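Local coordinates for cell division control protein 45 cdc45 putative (Entamoeba histolytica, PDB 6CC2) that probably takes part in eukaryotic DNA replication as the Cdc45 component of the CMG helicase, alongside MCM2-7 and GINS, at residues 279-284 with 330-335; 261-266 with 354-359; 26-31 with 54-59. All coordinates share one frame; numbering follows the deposited sequence. Where two conformers were deposited one is given.

In the fold
Interaction 3 belongs to the N-terminal parallel sheet, where backbone bonds join an inner strand to one of its two outermost strands. Interactions 1 and 2 lie in the later, largely helical part of the chain and depend mainly on side chains; interaction 1 is nested along the sequence inside the stretch of chain closed by interaction 2. All three are partly buried, but the centre of interaction 1 is about 23 Å from the centre of the chain and those of interactions 2 and 3 about 15 Å. Interaction 1 pairs one lysine-to-carbonyl bond with aliphatic-aromatic packing. Interaction 2 gathers charge and water around a buried aspartate. Interaction 3 combines regular sheet bonding with a mostly apolar side-chain cluster.

Interaction 1. Residues 279-284 with 330-335; sequences SKLGIW and KFYHFE
Lys280 and Tyr332, with CA atoms 6.4 Å apart, mark the closest backbone approach between the C-terminal ends of two helices; Gly282 directly after the first helix and His333 one residue beyond the second have positive phi. Lys280 crosses the gap with its chain extended beyond CG, and its NZ donates to the His333 backbone O at 2.7 Å, lying in the plane of that carbonyl. Lys280 CD lies at the edge of the Phe334 ring and packs 3.9 Å from Phe334 CB. Leu281 supplies the apolar half. Its CD2 rests over one face of the Tyr332 ring, 3.9 Å from the centroid and 22° off the normal, in a CH-pi contact, while Phe331 CD1 covers the opposite face. Leu281 CD2 also lies 3.9 Å from Phe334 CE2, so a single methyl touches both rings. A partly exposed lysine can pack its methylenes and still keep its amine bonded, here to His333 O and, by a salt bridge, to Glu276 of helix 275-281. Phenylalanine suits position 334 as a broad, flat apolar group that touches Ile277 of that helix as well as Met325, Tyr328 and Ser329 of helix 315-331.

Interaction 2. Residues 261-266 with 354-359; sequences LLRHWT and AFDAAH. With EDO (1,2-ethanediol), chain K.
Asp356 OD2 receives two side-chain donors from the facing loop: Arg263 NH2 in a salt bridge at 3.0 Å, and His264 NE2 in a weak hydrogen bond at 2.9 Å. Arginine reaches OD2 on its syn side, but 30° out of the carboxylate plane, whereas the imidazole plane stands perpendicular to the carboxylate. The other oxygen, Asp356 OD1, accepts from two waters, and these in turn accept from the backbone N of Leu261 and of Arg263, so the carboxylate also holds the loop's main chain. Beside the carboxylate, Leu261 CD2 packs 3.7 Å from Asp356 OD1 and 4.2 Å from His359 CB. A bend at chi3 (-64°) turns NE of Arg263 toward its second-shell partner, the backbone O of Ser351, to which His264 NE2 also bonds weakly. Arg263 NH1 pairs with Asp256 and donates to O2 of a 1,2-ethanediol at 3.0 Å, which probably came from the crystallisation liquor. The His264 ring stacks on Phe397. The nearby positive charge would be expected to help stabilise the buried carboxylate. Ser353 holds the N-cap position of helix 354-364; Asp356 OD2 accepts its backbone N as in a capping box, though Ser353 OG bonds weakly, to Phe355 N.

Interaction 3. Residues 26-31 with 54-59; sequences QLYVSP and SAVPVN
Strands 24-29 and 53-57 are the two parallel strands of a beta-alpha-beta unit joined by helix 33-48, and across them Tyr28 lies beside Val56 at the edge of the N-terminal sheet. The sheet is consistent with the DHH-type domain of Cdc45's RecJ relatives. Bonds alternate as in any parallel pair: Leu27 N donates to Ser54 O (2.9 Å), Val56 N to Leu27 O (2.8 Å), Val29 N to Val56 O and Val58 N to Val29 O. On the face bearing Gln26, Tyr28 and Val56, the CB of Val56 sits over the Tyr28 ring, 4.1 Å from its centroid and 14° off the normal. Val58 CG1 instead comes to the ring's edge, 3.8 Å from Tyr28 CD2. Val56 CG1, anti to the backbone N (chi1 -179°), lies beside the tyrosine ring, while Val56 CG2 is 3.5 Å from Gln26 CG. Tyr28 OH donates to Gln26 OE1 at 2.7 Å from above the amide plane, and a water joins Gln26 NE2 to Ser54 OG. Helix 61-71 packs on Tyr28 and Val56; helix 374-385 packs on Ala55 and Pro57. Beta-branched valines suit the extended backbone. Proline at 57 costs this pairing no bond, since its N is not among the donors that bind strand 24-29; it implies, too, that this outermost strand has one N-H fewer to offer a further strand.

Interaction 1. Residues 279-284 with 330-335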
# COMPACT_ATOMS: atom_id res chain seq x y z
N SER A 279 5.80 -16.51 8.84
CA SER A 279 5.18 -16.57 10.15
C SER A 279 4.58 -17.95 10.42
O SER A 279 4.69 -18.47 11.51
CB SER A 279 4.10 -15.50 10.27
OG SER A 279 4.67 -14.20 10.18
N LYS A 280 3.92 -18.53 9.42
CA LYS A 280 3.26 -19.81 9.60
C LYS A 280 4.25 -20.96 9.62
O LYS A 280 3.98 -21.98 10.26
CB LYS A 280 2.23 -20.02 8.49
CG LYS A 280 1.02 -19.12 8.66
CD LYS A 280 0.02 -19.26 7.52
CE LYS A 280 -1.25 -18.47 7.82
NZ LYS A 280 -2.26 -18.59 6.74
N LEU A 281 5.38 -20.83 8.93
CA LEU A 281 6.42 -21.85 9.00
C LEU A 281 7.29 -21.73 10.24
O LEU A 281 8.08 -22.64 10.51
CB LEU A 281 7.30 -21.78 7.76
CG LEU A 281 6.66 -22.12 6.42
CD1 LEU A 281 7.61 -21.83 5.29
CD2 LEU A 281 6.22 -23.58 6.40
N GLY A 282 7.17 -20.64 10.99
CA GLY A 282 7.95 -20.49 12.21
C GLY A 282 9.43 -20.30 12.00
O GLY A 282 10.22 -20.60 12.89
N ILE A 283 9.84 -19.75 10.84
CA ILE A 283 11.25 -19.61 10.53
C ILE A 283 11.84 -18.29 10.98
O ILE A 283 13.03 -18.04 10.76
CB ILE A 283 11.47 -19.80 9.02
CG1 ILE A 283 10.62 -18.83 8.20
CG2 ILE A 283 11.15 -21.23 8.63
CD1 ILE A 283 10.83 -18.94 6.73
N TRP A 284 11.04 -17.43 11.62
CA TRP A 284 11.55 -16.18 12.18
C TRP A 284 11.78 -16.29 13.68
O TRP A 284 11.93 -15.26 14.36
CB TRP A 284 10.60 -15.03 11.88
CG TRP A 284 10.59 -14.58 10.44
CD1 TRP A 284 11.38 -15.04 9.42
CD2 TRP A 284 9.75 -13.59 9.87
NE1 TRP A 284 11.08 -14.38 8.25
CE2 TRP A 284 10.08 -13.48 8.50
CE3 TRP A 284 8.73 -12.77 10.39
CZ2 TRP A 284 9.45 -12.58 7.65
CZ3 TRP A 284 8.10 -11.88 9.53
CH2 TRP A 284 8.46 -11.80 8.18
N LYS A 330 -1.17 -27.06 2.80
CA LYS A 330 -2.30 -27.70 3.46
C LYS A 330 -1.98 -28.00 4.92
O LYS A 330 -2.85 -27.86 5.79
CB LYS A 330 -2.68 -28.98 2.72
CG LYS A 330 -3.27 -28.74 1.34
CD LYS A 330 -3.53 -30.05 0.59
CE LYS A 330 -2.24 -30.65 0.05
NZ LYS A 330 -2.48 -31.93 -0.69
N PHE A 331 -0.74 -28.39 5.21
CA PHE A 331 -0.36 -28.72 6.58
C PHE A 331 -0.33 -27.48 7.46
O PHE A 331 -0.84 -27.51 8.59
CB PHE A 331 1.01 -29.42 6.57
CG PHE A 331 1.41 -30.00 7.89
CD1 PHE A 331 1.99 -29.20 8.86
CD2 PHE A 331 1.23 -31.35 8.15
CE1 PHE A 331 2.36 -29.74 10.08
CE2 PHE A 331 1.61 -31.89 9.37
CZ PHE A 331 2.18 -31.07 10.33
N TYR A 332 0.25 -26.39 6.97
CA TYR A 332 0.38 -25.15 7.72
C TYR A 332 -0.70 -24.14 7.38
O TYR A 332 -0.61 -22.98 7.82
CB TYR A 332 1.76 -24.52 7.46
CG TYR A 332 2.93 -25.36 7.95
CD1 TYR A 332 3.29 -25.37 9.29
CD2 TYR A 332 3.67 -26.12 7.06
CE1 TYR A 332 4.35 -26.14 9.74
CE2 TYR A 332 4.74 -26.89 7.50
CZ TYR A 332 5.08 -26.89 8.84
OH TYR A 332 6.14 -27.65 9.27
N HIS A 333 -1.67 -24.51 6.55
CA HIS A 333 -2.82 -23.66 6.24
C HIS A 333 -2.42 -22.29 5.68
O HIS A 333 -2.77 -21.23 6.21
CB HIS A 333 -3.71 -23.51 7.48
CG HIS A 333 -4.17 -24.83 8.04
ND1 HIS A 333 -3.62 -25.39 9.16
CD2 HIS A 333 -5.12 -25.69 7.61
CE1 HIS A 333 -4.21 -26.55 9.41
NE2 HIS A 333 -5.13 -26.75 8.48
N PHE A 334 -1.70 -22.32 4.57
CA PHE A 334 -1.54 -21.13 3.73
C PHE A 334 -1.90 -21.48 2.29
O PHE A 334 -1.17 -21.18 1.34
CB PHE A 334 -0.15 -20.49 3.85
CG PHE A 334 1.02 -21.44 3.68
CD1 PHE A 334 1.50 -21.76 2.43
CD2 PHE A 334 1.70 -21.93 4.79
CE1 PHE A 334 2.58 -22.60 2.27
CE2 PHE A 334 2.79 -22.76 4.65
CZ PHE A 334 3.24 -23.10 3.39
N GLU A 335 -3.09 -22.06 2.11
CA GLU A 335 -3.55 -22.42 0.77
C GLU A 335 -3.77 -21.21 -0.11
O GLU A 335 -3.72 -21.33 -1.34
CB GLU A 335 -4.86 -23.22 0.87
CG GLU A 335 -4.75 -24.54 1.64
CD GLU A 335 -4.90 -24.36 3.15
OE1 GLU A 335 -4.89 -23.21 3.64
OE2 GLU A 335 -5.04 -25.39 3.85

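Interaction 2. Residues 261-266 with 354-359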
# COMPACT_ATOMS: atom_id res chain seq x y z
N LEU A 261 8.07 -11.44 -5.08
CA LEU A 261 9.06 -11.20 -6.11
C LEU A 261 9.88 -12.44 -6.48
O LEU A 261 11.01 -12.32 -6.94
CB LEU A 261 10.00 -10.05 -5.70
CG LEU A 261 9.34 -8.68 -5.68
CD1 LEU A 261 10.34 -7.63 -5.19
CD2 LEU A 261 8.82 -8.29 -7.05
N LEU A 262 9.29 -13.63 -6.31
CA LEU A 262 10.01 -14.87 -6.54
C LEU A 262 10.75 -14.89 -7.89
O LEU A 262 11.93 -15.22 -7.95
CB LEU A 262 9.03 -16.04 -6.45
CG LEU A 262 9.57 -17.46 -6.71
CD1 LEU A 262 10.63 -17.81 -5.69
CD2 LEU A 262 8.46 -18.49 -6.72
N ARG A 263 10.06 -14.58 -8.98
CA ARG A 263 10.69 -14.64 -10.29
C ARG A 263 11.84 -13.66 -10.43
O ARG A 263 12.70 -13.85 -11.29
CB ARG A 263 9.64 -14.40 -11.38
CG ARG A 263 8.73 -15.58 -11.64
CD ARG A 263 7.69 -15.26 -12.74
NE ARG A 263 6.81 -14.19 -12.28
CZ ARG A 263 5.79 -14.37 -11.45
NH1 ARG A 263 5.46 -15.58 -11.02
NH2 ARG A 263 5.07 -13.33 -11.06
N HIS A 264 11.90 -12.64 -9.58
CA HIS A 264 12.91 -11.59 -9.66
C HIS A 264 13.89 -11.67 -8.50
O HIS A 264 14.63 -10.72 -8.21
CB HIS A 264 12.19 -10.24 -9.73
CG HIS A 264 11.06 -10.27 -10.70
ND1 HIS A 264 11.26 -10.33 -12.06
CD2 HIS A 264 9.72 -10.35 -10.51
CE1 HIS A 264 10.08 -10.42 -12.66
NE2 HIS A 264 9.14 -10.46 -11.74
N TRP A 265 13.93 -12.81 -7.84
CA TRP A 265 14.73 -12.99 -6.63
C TRP A 265 15.29 -14.40 -6.66
O TRP A 265 15.65 -14.91 -7.74
CB TRP A 265 13.88 -12.73 -5.40
CG TRP A 265 14.58 -12.27 -4.18
CD1 TRP A 265 15.91 -12.22 -3.95
CD2 TRP A 265 13.94 -11.72 -3.01
NE1 TRP A 265 16.16 -11.70 -2.70
CE2 TRP A 265 14.97 -11.40 -2.09
CE3 TRP A 265 12.62 -11.50 -2.64
CZ2 TRP A 265 14.70 -10.85 -0.85
CZ3 TRP A 265 12.37 -10.96 -1.41
CH2 TRP A 265 13.40 -10.64 -0.53
N THR A 266 15.39 -15.02 -5.48
CA THR A 266 15.80 -16.41 -5.32
C THR A 266 14.72 -17.13 -4.51
O THR A 266 14.01 -16.51 -3.72
CB THR A 266 17.13 -16.58 -4.60
OG1 THR A 266 17.00 -16.21 -3.21
CG2 THR A 266 18.24 -15.73 -5.24
N ALA A 354 1.24 -8.40 -11.97
CA ALA A 354 0.73 -7.20 -11.31
C ALA A 354 1.10 -7.18 -9.84
O ALA A 354 1.18 -6.10 -9.26
CB ALA A 354 -0.78 -7.09 -11.51
N PHE A 355 1.36 -8.35 -9.21
CA PHE A 355 1.89 -8.35 -7.86
C PHE A 355 3.32 -7.85 -7.84
O PHE A 355 3.70 -7.05 -6.98
CB PHE A 355 1.82 -9.74 -7.24
CG PHE A 355 0.47 -10.10 -6.67
CD1 PHE A 355 -0.07 -9.35 -5.65
CD2 PHE A 355 -0.23 -11.17 -7.15
CE1 PHE A 355 -1.29 -9.69 -5.10
CE2 PHE A 355 -1.44 -11.52 -6.60
CZ PHE A 355 -1.97 -10.77 -5.59
N ASP A 356 4.14 -8.33 -8.79
CA ASP A 356 5.52 -7.86 -8.87
C ASP A 356 5.55 -6.35 -9.04
O ASP A 356 6.33 -5.64 -8.39
CB ASP A 356 6.27 -8.50 -10.04
CG ASP A 356 6.37 -10.02 -9.94
OD1 ASP A 356 6.48 -10.56 -8.82
OD2 ASP A 356 6.35 -10.66 -11.04
N ALA A 357 4.73 -5.86 -9.97
CA ALA A 357 4.69 -4.43 -10.24
C ALA A 357 4.19 -3.64 -9.04
O ALA A 357 4.72 -2.55 -8.75
CB ALA A 357 3.80 -4.17 -11.46
N ALA A 358 3.16 -4.14 -8.34
CA ALA A 358 2.70 -3.45 -7.14
C ALA A 358 3.78 -3.40 -6.06
O ALA A 358 3.94 -2.38 -5.36
CB ALA A 358 1.42 -4.08 -6.63
N HIS A 359 4.53 -4.48 -5.89
CA HIS A 359 5.63 -4.46 -4.92
C HIS A 359 6.67 -3.42 -5.34
O HIS A 359 7.17 -2.65 -4.50
CB HIS A 359 6.29 -5.84 -4.80
CG HIS A 359 5.52 -6.82 -4.00
ND1 HIS A 359 5.19 -6.61 -2.68
CD2 HIS A 359 5.06 -8.06 -4.32
CE1 HIS A 359 4.53 -7.67 -2.22
NE2 HIS A 359 4.44 -8.56 -3.19
C1 EDO K . 5.81 -19.81 -9.56
O1 EDO K . 5.53 -20.91 -10.43
C2 EDO K . 6.73 -18.82 -10.28
O2 EDO K . 6.14 -18.42 -11.52
O HOH W 1 5.52 -10.66 -6.34
O HOH W 2 7.47 -13.25 -8.89

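Interaction 3. Residues 26-31 with 54-59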
# COMPACT_ATOMS: atom_id res chain seq x y z
N GLN A 26 -7.80 19.44 -10.71
CA GLN A 26 -6.79 19.18 -9.71
C GLN A 26 -7.12 17.86 -9.04
O GLN A 26 -8.23 17.68 -8.54
CB GLN A 26 -6.77 20.31 -8.68
CG GLN A 26 -5.44 20.64 -8.11
CD GLN A 26 -5.54 21.79 -7.14
OE1 GLN A 26 -6.60 22.02 -6.56
NE2 GLN A 26 -4.44 22.49 -6.93
N LEU A 27 -6.16 16.92 -9.04
CA LEU A 27 -6.38 15.62 -8.45
C LEU A 27 -5.45 15.44 -7.26
O LEU A 27 -4.23 15.46 -7.42
CB LEU A 27 -6.14 14.50 -9.48
CG LEU A 27 -7.09 14.57 -10.68
CD1 LEU A 27 -6.41 15.24 -11.86
CD2 LEU A 27 -7.60 13.20 -11.04
N TYR A 28 -6.03 15.32 -6.07
CA TYR A 28 -5.30 15.12 -4.83
C TYR A 28 -5.15 13.62 -4.58
O TYR A 28 -6.13 12.89 -4.51
CB TYR A 28 -6.05 15.79 -3.67
CG TYR A 28 -6.17 17.29 -3.74
CD1 TYR A 28 -6.86 17.91 -4.78
CD2 TYR A 28 -5.61 18.09 -2.77
CE1 TYR A 28 -6.96 19.29 -4.85
CE2 TYR A 28 -5.71 19.47 -2.81
CZ TYR A 28 -6.39 20.07 -3.86
OH TYR A 28 -6.48 21.44 -3.90
N VAL A 29 -3.90 13.17 -4.47
CA VAL A 29 -3.58 11.75 -4.50
C VAL A 29 -2.94 11.37 -3.18
O VAL A 29 -1.87 11.89 -2.84
CB VAL A 29 -2.65 11.42 -5.67
CG1 VAL A 29 -2.43 9.92 -5.76
CG2 VAL A 29 -3.20 11.97 -6.97
N SER A 30 -3.58 10.51 -2.45
CA SER A 30 -3.00 9.96 -1.23
C SER A 30 -1.98 8.86 -1.55
O SER A 30 -1.96 8.33 -2.67
CB SER A 30 -4.12 9.46 -0.34
OG SER A 30 -4.77 8.37 -0.92
N PRO A 31 -1.11 8.51 -0.60
CA PRO A 31 0.08 7.69 -0.94
C PRO A 31 -0.17 6.18 -0.96
O PRO A 31 0.33 5.42 -0.14
CB PRO A 31 1.08 8.07 0.15
CG PRO A 31 0.40 9.07 1.06
CD PRO A 31 -1.05 9.04 0.78
N SER A 54 -3.78 18.50 -13.14
CA SER A 54 -2.55 18.53 -12.37
C SER A 54 -2.71 17.60 -11.18
O SER A 54 -3.83 17.30 -10.75
CB SER A 54 -2.21 19.94 -11.91
OG SER A 54 -3.24 20.49 -11.11
N ALA A 55 -1.59 17.12 -10.66
CA ALA A 55 -1.59 16.23 -9.51
C ALA A 55 -1.15 17.00 -8.28
O ALA A 55 -0.23 17.81 -8.33
CB ALA A 55 -0.64 15.05 -9.75
N VAL A 56 -1.79 16.72 -7.16
CA VAL A 56 -1.40 17.23 -5.86
C VAL A 56 -1.20 16.05 -4.92
O VAL A 56 -2.14 15.53 -4.33
CB VAL A 56 -2.46 18.20 -5.29
CG1 VAL A 56 -2.01 18.74 -3.95
CG2 VAL A 56 -2.73 19.33 -6.27
N PRO A 57 0.03 15.59 -4.77
CA PRO A 57 0.28 14.49 -3.81
C PRO A 57 0.13 14.98 -2.38
O PRO A 57 0.82 15.90 -1.96
CB PRO A 57 1.72 14.05 -4.12
CG PRO A 57 2.01 14.58 -5.49
CD PRO A 57 1.24 15.90 -5.56
N VAL A 58 -0.79 14.37 -1.63
CA VAL A 58 -1.06 14.78 -0.25
C VAL A 58 -0.74 13.63 0.69
O VAL A 58 -1.11 12.48 0.42
CB VAL A 58 -2.52 15.23 -0.05
CG1 VAL A 58 -2.76 16.54 -0.80
CG2 VAL A 58 -3.51 14.14 -0.49
N ASN A 59 -0.09 13.97 1.80
CA ASN A 59 0.32 13.00 2.81
C ASN A 59 -0.57 13.01 4.06
O ASN A 59 -0.46 12.08 4.87
CB ASN A 59 1.78 13.28 3.23
CG ASN A 59 2.02 14.72 3.69
OD1 ASN A 59 1.47 15.68 3.13
ND2 ASN A 59 2.87 14.87 4.70
O HOH W 3 -2.11 22.03 -8.79